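Side-chain contact in arginase (Glaciozyma antarctica, PDB 5YNL), which probably hydrolyses L-arginine to L-ornithine and urea, as a cold-adapted arginase of a psychrophilic yeast: residues A[264-269]-A[315-320]. Residues are numbered along the deposited sequence; the frame is centred on the assembly and turned at random.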
# COMPACT_ATOMS: atom_id res chain seq x y z
N LYS A 264 6.32 19.04 1.23
CA LYS A 264 7.73 18.72 1.19
C LYS A 264 8.01 17.25 1.55
O LYS A 264 8.92 16.63 1.00
CB LYS A 264 8.49 19.68 2.10
CG LYS A 264 9.97 19.62 1.89
CD LYS A 264 10.35 19.56 0.36
CE LYS A 264 11.82 19.96 0.17
NZ LYS A 264 12.08 21.38 0.63
N VAL A 265 7.22 16.69 2.45
CA VAL A 265 7.45 15.32 2.86
C VAL A 265 7.29 14.36 1.68
O VAL A 265 8.11 13.44 1.50
CB VAL A 265 6.55 14.90 4.03
CG1 VAL A 265 6.44 13.38 4.12
CG2 VAL A 265 7.10 15.47 5.34
N VAL A 266 6.25 14.55 0.88
CA VAL A 266 6.03 13.64 -0.23
C VAL A 266 7.13 13.80 -1.27
O VAL A 266 7.57 12.83 -1.87
CB VAL A 266 4.65 13.84 -0.89
CG1 VAL A 266 4.54 12.94 -2.13
CG2 VAL A 266 3.58 13.51 0.11
N GLU A 267 7.59 15.01 -1.49
CA GLU A 267 8.67 15.20 -2.45
C GLU A 267 9.99 14.57 -1.98
O GLU A 267 10.71 13.99 -2.79
CB GLU A 267 8.87 16.68 -2.82
CG GLU A 267 7.66 17.30 -3.52
CD GLU A 267 7.19 16.51 -4.75
OE1 GLU A 267 6.21 15.71 -4.65
OE2 GLU A 267 7.77 16.72 -5.84
N MET A 268 10.29 14.67 -0.69
CA MET A 268 11.50 14.05 -0.14
C MET A 268 11.40 12.52 -0.20
O MET A 268 12.40 11.82 -0.40
CB MET A 268 11.72 14.51 1.31
CG MET A 268 12.24 15.93 1.44
SD MET A 268 12.31 16.53 3.14
CE MET A 268 13.59 15.52 3.86
N ALA A 269 10.17 12.02 -0.03
CA ALA A 269 9.92 10.59 -0.06
C ALA A 269 10.14 10.12 -1.47
O ALA A 269 10.87 9.14 -1.69
CB ALA A 269 8.52 10.27 0.39
N CYS A 315 -2.11 10.86 -2.28
CA CYS A 315 -2.65 10.13 -3.41
C CYS A 315 -2.60 10.95 -4.68
O CYS A 315 -2.31 10.43 -5.75
CB CYS A 315 -4.09 9.64 -3.13
SG CYS A 315 -4.14 8.36 -1.83
N GLU A 316 -2.85 12.25 -4.56
CA GLU A 316 -2.79 13.13 -5.72
C GLU A 316 -1.35 13.24 -6.19
O GLU A 316 -1.06 13.05 -7.37
CB GLU A 316 -3.36 14.52 -5.39
CG GLU A 316 -4.06 15.20 -6.56
CD GLU A 316 -5.01 16.32 -6.12
OE1 GLU A 316 -5.20 16.53 -4.88
OE2 GLU A 316 -5.58 17.02 -7.02
N ALA A 317 -0.44 13.52 -5.26
CA ALA A 317 0.94 13.81 -5.59
C ALA A 317 1.53 12.62 -6.31
O ALA A 317 2.23 12.78 -7.33
CB ALA A 317 1.75 14.14 -4.35
N ILE A 318 1.23 11.43 -5.79
CA ILE A 318 1.69 10.20 -6.41
C ILE A 318 1.04 10.09 -7.79
O ILE A 318 1.70 9.73 -8.76
CB ILE A 318 1.31 8.99 -5.57
CG1 ILE A 318 2.40 8.66 -4.53
CG2 ILE A 318 1.13 7.74 -6.46
CD1 ILE A 318 3.07 9.83 -3.87
N ALA A 319 -0.25 10.44 -7.88
CA ALA A 319 -0.97 10.31 -9.14
C ALA A 319 -0.35 11.19 -10.21
O ALA A 319 -0.24 10.76 -11.38
CB ALA A 319 -2.46 10.64 -8.98
N GLU A 320 0.07 12.40 -9.84
CA GLU A 320 0.61 13.30 -10.85
C GLU A 320 1.91 12.78 -11.50
O GLU A 320 2.24 13.17 -12.62
CB GLU A 320 0.75 14.76 -10.35
CG GLU A 320 2.02 15.07 -9.54
CD GLU A 320 2.14 16.55 -9.11
OE1 GLU A 320 2.88 16.83 -8.14
OE2 GLU A 320 1.50 17.44 -9.73
O HOH W 1 4.67 14.77 -6.91
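E267 and E320 face each other across a water without touching, their flat carboxylates turned about 74° to each other and their OE1 atoms 5.0 Å apart. The water between them lies close to both carboxylate planes, so it does not sit over the face of either group. It is 2.9 Å from E267 OE1 and 3.0 Å from E320 OE1, placed to donate to either; with more acceptors in reach than it has protons, both bonds need not be made at once. E267 was modelled in two conformers, so the bridge is only as secure as this copy; its OE2 has a weak, long ion pair with R277.

Deeper in, the direct touch is purely aliphatic. V266 turns its CG1 branch anti to the backbone N (chi1 175°), which sends that methyl across to A317 CB at 3.8 Å. The same CG1 meets the tip of I318, CD1, at 3.9 Å, the two side chains crossing at about a right angle. V266 also touches Y313 and I314, one turn back on helix 308-320.

Helices 254-273 and 308-320 are thus neighbours in the α/β arginase fold: A269 leans on V229 and I231 of the parallel sheet, while C315 packs against helix 345-356. Chemically, a small buried apolar seam does the joining; beside it, in this conformer, the water may soften any repulsion between the two carboxylates, if both are ionised.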